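Local coordinates for hemin ABC transporter, periplasmic hemin-binding protein HutB (Vibrio cholerae, PDB 5KHL) that probably binds heme in the periplasm and delivers it to an inner-membrane ABC transporter for uptake, at residues Lys148-Gly160 / Met203-Lys217. Sequence-based numbering, arbitrary orientation.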
loop_
_atom_site.group_PDB
_atom_site.type_symbol
_atom_site.label_atom_id
_atom_site.label_comp_id
_atom_site.label_asym_id
_atom_site.label_seq_id
_atom_site.Cartn_x
_atom_site.Cartn_y
_atom_site.Cartn_z
ATOM N N LYS A 148 0.961 16.756 21.315
ATOM C CA LYS A 148 0.712 17.735 20.267
ATOM C C LYS A 148 1.167 17.201 18.920
ATOM O O LYS A 148 2.204 17.635 18.401
ATOM C CB LYS A 148 1.432 19.055 20.562
ATOM C CG LYS A 148 2.041 19.174 21.957
ATOM C CD LYS A 148 2.115 20.650 22.395
ATOM C CE LYS A 148 2.920 20.840 23.676
ATOM N NZ LYS A 148 2.858 22.250 24.159
ATOM N N PRO A 149 0.409 16.248 18.352
ATOM C CA PRO A 149 0.731 15.716 17.022
ATOM C C PRO A 149 0.845 16.808 15.946
ATOM O O PRO A 149 0.132 17.820 15.998
ATOM C CB PRO A 149 -0.455 14.785 16.722
ATOM C CG PRO A 149 -0.977 14.396 18.051
ATOM C CD PRO A 149 -0.786 15.598 18.924
ATOM N N LYS A 150 1.743 16.607 14.985
ATOM C CA LYS A 150 1.857 17.532 13.861
ATOM C C LYS A 150 0.804 17.232 12.801
ATOM O O LYS A 150 -0.009 16.332 12.962
ATOM C CB LYS A 150 3.247 17.468 13.244
ATOM C CG LYS A 150 4.316 18.160 14.059
ATOM C CD LYS A 150 5.694 17.819 13.525
ATOM C CE LYS A 150 6.781 18.622 14.192
ATOM N NZ LYS A 150 8.134 18.170 13.732
ATOM N N LYS A 151 0.820 17.992 11.714
ATOM C CA LYS A 151 -0.160 17.818 10.646
ATOM C C LYS A 151 0.546 17.378 9.380
ATOM O O LYS A 151 1.553 17.958 9.001
ATOM C CB LYS A 151 -0.956 19.109 10.414
ATOM C CG LYS A 151 -1.902 19.448 11.557
ATOM C CD LYS A 151 -2.488 20.836 11.417
ATOM C CE LYS A 151 -1.518 21.913 11.882
ATOM N NZ LYS A 151 -2.217 23.225 12.100
ATOM N N VAL A 152 0.020 16.330 8.754
ATOM C CA VAL A 152 0.628 15.682 7.594
ATOM C C VAL A 152 -0.438 15.384 6.546
ATOM O O VAL A 152 -1.477 14.794 6.854
ATOM C CB VAL A 152 1.341 14.347 7.979
ATOM C CG1 VAL A 152 1.752 13.543 6.719
ATOM C CG2 VAL A 152 2.553 14.621 8.856
ATOM N N LEU A 153 -0.182 15.790 5.308
ATOM C CA LEU A 153 -1.063 15.424 4.207
ATOM C C LEU A 153 -0.335 14.543 3.224
ATOM O O LEU A 153 0.870 14.703 2.997
ATOM C CB LEU A 153 -1.588 16.656 3.465
ATOM C CG LEU A 153 -2.621 17.582 4.100
ATOM C CD1 LEU A 153 -2.723 18.834 3.235
ATOM C CD2 LEU A 153 -3.977 16.903 4.255
ATOM N N PHE A 154 -1.082 13.628 2.621
ATOM C CA PHE A 154 -0.584 12.909 1.473
ATOM C C PHE A 154 -1.222 13.461 0.200
ATOM O O PHE A 154 -2.441 13.498 0.076
ATOM C CB PHE A 154 -0.858 11.414 1.593
ATOM C CG PHE A 154 -0.388 10.630 0.406
ATOM C CD1 PHE A 154 0.878 10.098 0.378
ATOM C CD2 PHE A 154 -1.210 10.453 -0.694
ATOM C CE1 PHE A 154 1.306 9.381 -0.724
ATOM C CE2 PHE A 154 -0.793 9.747 -1.788
ATOM C CZ PHE A 154 0.461 9.204 -1.806
ATOM N N LEU A 155 -0.380 13.882 -0.741
ATOM C CA LEU A 155 -0.850 14.414 -2.017
ATOM C C LEU A 155 -0.600 13.438 -3.162
ATOM O O LEU A 155 0.505 12.912 -3.345
ATOM C CB LEU A 155 -0.179 15.753 -2.341
ATOM C CG LEU A 155 -0.444 16.929 -1.401
ATOM C CD1 LEU A 155 0.304 18.139 -1.897
ATOM C CD2 LEU A 155 -1.933 17.227 -1.253
ATOM N N LEU A 156 -1.655 13.188 -3.919
ATOM C CA LEU A 156 -1.582 12.319 -5.071
ATOM C C LEU A 156 -1.503 13.240 -6.259
ATOM O O LEU A 156 -2.506 13.845 -6.638
ATOM C CB LEU A 156 -2.802 11.409 -5.143
ATOM C CG LEU A 156 -2.681 10.117 -5.941
ATOM C CD1 LEU A 156 -1.673 9.182 -5.296
ATOM C CD2 LEU A 156 -4.036 9.443 -6.036
ATOM N N LEU A 157 -0.301 13.382 -6.812
ATOM C CA LEU A 157 -0.054 14.327 -7.903
ATOM C C LEU A 157 0.116 13.589 -9.226
ATOM O O LEU A 157 0.744 12.536 -9.265
ATOM C CB LEU A 157 1.187 15.178 -7.602
ATOM C CG LEU A 157 1.218 15.887 -6.238
ATOM C CD1 LEU A 157 2.567 16.509 -5.924
ATOM C CD2 LEU A 157 0.140 16.945 -6.151
ATOM N N HIS A 158 -0.469 14.120 -10.299
ATOM C CA HIS A 158 -0.240 13.586 -11.650
ATOM C C HIS A 158 0.004 14.710 -12.650
ATOM O O HIS A 158 -0.380 15.863 -12.428
ATOM C CB HIS A 158 -1.418 12.731 -12.140
ATOM C CG HIS A 158 -1.540 11.404 -11.441
ATOM N ND1 HIS A 158 -0.588 10.924 -10.585
ATOM C CD2 HIS A 158 -2.528 10.472 -11.487
ATOM C CE1 HIS A 158 -0.972 9.737 -10.117
ATOM N NE2 HIS A 158 -2.139 9.448 -10.651
ATOM N N GLU A 159 0.644 14.362 -13.759
ATOM C CA GLU A 159 0.870 15.311 -14.836
ATOM C C GLU A 159 -0.487 15.686 -15.438
ATOM O O GLU A 159 -1.247 14.816 -15.869
ATOM C CB GLU A 159 1.822 14.716 -15.891
ATOM C CG GLU A 159 3.310 14.614 -15.468
ATOM C CD GLU A 159 3.577 13.674 -14.280
ATOM O OE1 GLU A 159 2.680 12.886 -13.891
ATOM O OE2 GLU A 159 4.699 13.731 -13.730
ATOM N N GLY A 160 -0.813 16.974 -15.415
ATOM C CA GLY A 160 -2.060 17.449 -15.991
ATOM C C GLY A 160 -3.346 17.111 -15.244
ATOM O O GLY A 160 -4.421 17.574 -15.640
ATOM N N MET A 203 -5.528 23.837 5.997
ATOM C CA MET A 203 -5.034 22.669 6.743
ATOM C C MET A 203 -3.607 22.826 7.267
ATOM O O MET A 203 -3.194 22.124 8.184
ATOM C CB MET A 203 -5.109 21.409 5.879
ATOM C CG MET A 203 -6.509 20.954 5.598
ATOM S SD MET A 203 -6.559 19.696 4.321
ATOM C CE MET A 203 -8.327 19.616 3.980
ATOM N N GLN A 204 -2.861 23.739 6.668
ATOM C CA GLN A 204 -1.523 24.073 7.137
ATOM C C GLN A 204 -0.606 22.875 7.454
ATOM O O GLN A 204 -0.019 22.819 8.534
ATOM C CB GLN A 204 -1.649 24.960 8.373
ATOM C CG GLN A 204 -2.088 26.375 8.061
ATOM C CD GLN A 204 -1.037 27.141 7.278
ATOM O OE1 GLN A 204 -0.027 27.575 7.831
ATOM N NE2 GLN A 204 -1.262 27.295 5.984
ATOM N N PRO A 205 -0.470 21.930 6.508
ATOM C CA PRO A 205 0.360 20.755 6.801
ATOM C C PRO A 205 1.792 21.123 7.199
ATOM O O PRO A 205 2.365 22.069 6.650
ATOM C CB PRO A 205 0.357 19.985 5.475
ATOM C CG PRO A 205 0.126 21.040 4.435
ATOM C CD PRO A 205 -0.830 22.005 5.075
ATOM N N ASP A 206 2.350 20.391 8.158
ATOM C CA ASP A 206 3.754 20.532 8.533
ATOM C C ASP A 206 4.620 19.695 7.603
ATOM O O ASP A 206 5.790 20.012 7.335
ATOM C CB ASP A 206 3.959 20.103 9.981
ATOM C CG ASP A 206 3.109 20.906 10.948
ATOM O OD1 ASP A 206 3.352 22.122 11.068
ATOM O OD2 ASP A 206 2.208 20.325 11.589
ATOM N N MET A 207 4.030 18.622 7.095
ATOM C CA MET A 207 4.737 17.754 6.182
ATOM C C MET A 207 3.813 17.274 5.085
ATOM O O MET A 207 2.668 16.891 5.332
ATOM C CB MET A 207 5.332 16.556 6.935
ATOM C CG MET A 207 6.044 15.557 6.023
ATOM S SD MET A 207 6.547 14.047 6.874
ATOM C CE MET A 207 8.119 14.564 7.558
ATOM N N VAL A 208 4.313 17.276 3.866
ATOM C CA VAL A 208 3.539 16.692 2.795
ATOM C C VAL A 208 4.235 15.418 2.304
ATOM O O VAL A 208 5.449 15.397 2.098
ATOM C CB VAL A 208 3.330 17.707 1.663
ATOM C CG1 VAL A 208 2.749 17.044 0.421
ATOM C CG2 VAL A 208 2.445 18.844 2.163
ATOM N N LEU A 209 3.462 14.343 2.169
ATOM C CA LEU A 209 3.954 13.101 1.572
ATOM C C LEU A 209 3.485 13.011 0.111
ATOM O O LEU A 209 2.364 13.427 -0.198
ATOM C CB LEU A 209 3.467 11.889 2.366
ATOM C CG LEU A 209 3.767 11.855 3.865
ATOM C CD1 LEU A 209 3.195 10.585 4.517
ATOM C CD2 LEU A 209 5.274 11.987 4.121
ATOM N N VAL A 210 4.314 12.470 -0.785
ATOM C CA VAL A 210 3.940 12.509 -2.201
ATOM C C VAL A 210 3.825 11.162 -2.895
ATOM O O VAL A 210 4.655 10.279 -2.707
ATOM C CB VAL A 210 4.907 13.377 -3.007
ATOM C CG1 VAL A 210 5.067 12.845 -4.418
ATOM C CG2 VAL A 210 4.393 14.806 -3.045
ATOM N N SER A 211 2.759 11.078 -3.703
ATOM C CA SER A 211 2.297 9.924 -4.495
ATOM C C SER A 211 3.351 8.930 -4.965
ATOM O O SER A 211 3.438 8.606 -6.153
ATOM C CB SER A 211 1.525 10.441 -5.719
ATOM O OG SER A 211 1.726 11.837 -5.918
ATOM N N GLY A 212 4.111 8.403 -4.020
ATOM C CA GLY A 212 5.215 7.541 -4.353
ATOM C C GLY A 212 6.499 8.336 -4.306
ATOM O O GLY A 212 6.497 9.541 -4.524
ATOM N N ARG A 213 7.599 7.654 -4.005
ATOM C CA ARG A 213 8.925 8.197 -4.244
ATOM C C ARG A 213 9.061 8.393 -5.759
ATOM O O ARG A 213 9.872 9.186 -6.244
ATOM C CB ARG A 213 10.011 7.258 -3.694
ATOM C CG ARG A 213 9.582 5.797 -3.622
ATOM C CD ARG A 213 10.767 4.844 -3.480
ATOM N NE ARG A 213 11.211 4.073 -4.663
ATOM C CZ ARG A 213 10.816 4.185 -5.939
ATOM N NH1 ARG A 213 11.361 3.385 -6.850
ATOM N NH2 ARG A 213 9.907 5.061 -6.339
ATOM N N SER A 214 8.201 7.671 -6.474
ATOM C CA SER A 214 8.199 7.591 -7.919
ATOM C C SER A 214 7.527 8.786 -8.591
ATOM O O SER A 214 7.802 9.058 -9.766
ATOM C CB SER A 214 7.514 6.292 -8.358
ATOM O OG SER A 214 6.519 6.522 -9.340
ATOM N N LEU A 215 6.676 9.517 -7.865
ATOM C CA LEU A 215 6.031 10.710 -8.442
ATOM C C LEU A 215 6.997 11.889 -8.551
ATOM O O LEU A 215 6.630 13.052 -8.368
ATOM C CB LEU A 215 4.794 11.125 -7.639
ATOM C CG LEU A 215 3.588 11.439 -8.543
ATOM C CD1 LEU A 215 3.971 12.252 -9.803
ATOM C CD2 LEU A 215 2.845 10.159 -8.941
ATOM N N GLU A 216 8.243 11.561 -8.854
ATOM C CA GLU A 216 9.264 12.540 -9.174
ATOM C C GLU A 216 10.401 11.818 -9.889
ATOM O O GLU A 216 11.185 11.141 -9.210
ATOM C CB GLU A 216 9.770 13.240 -7.912
ATOM C CG GLU A 216 9.592 12.397 -6.667
ATOM C CD GLU A 216 10.314 12.979 -5.490
ATOM O OE1 GLU A 216 9.776 12.886 -4.373
ATOM O OE2 GLU A 216 11.425 13.523 -5.689
ATOM N N LYS A 217 10.497 11.877 -11.225
ATOM C CA LYS A 217 9.537 12.418 -12.219
ATOM C C LYS A 217 9.104 13.878 -12.083
ATOM O O LYS A 217 8.093 14.289 -12.655
ATOM C CB LYS A 217 8.276 11.537 -12.279
ATOM C CG LYS A 217 7.582 11.561 -13.648
ATOM C CD LYS A 217 6.407 10.600 -13.688
ATOM C CE LYS A 217 6.900 9.164 -13.585
ATOM N NZ LYS A 217 5.932 8.149 -14.098
#
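L153 N donates to M207 O, L209 N returns to L153 O at 2.7 Å, and L155 N reaches L209 O at 2.8 Å: a parallel ladder with L153 and L155 bonding from one strand and M207 and L209 from the other. Both ends of it are finished by a side chain. At the start, the OD2 of D206 takes the N-H of K151 through its anti lone pair (K151 N to D206 OD2, 2.7 Å), while K151 O accepts from both D206 N and M207 N. At the far end S211 OG continues the ladder: it receives L157 N in an almost straight bond (2.7 Å, 178°) and gives its own proton to L155 O, which S211 N also grips. These are two neighbouring strands of the mixed sheet in the second lobe of a periplasmic binding protein, with 207-210 sitting between 152-156 and 242-244. On one face V152 CG1 meets L209 CG, and F154, its CG anti to the backbone N (chi1 179°), swings its ring along the neighbouring strand until CZ lies 3.3 Å from S211 CA. On the other, L155 CD1 presses on V208 CG1 at 3.5 Å, and L153 spreads its two methyls, CD1 against P205 CG and CD2 against M203 SD. Helix 256-269 backs the V152, M207 and L209 face through I265 and L269, while A236 touches V208 from the opposite one.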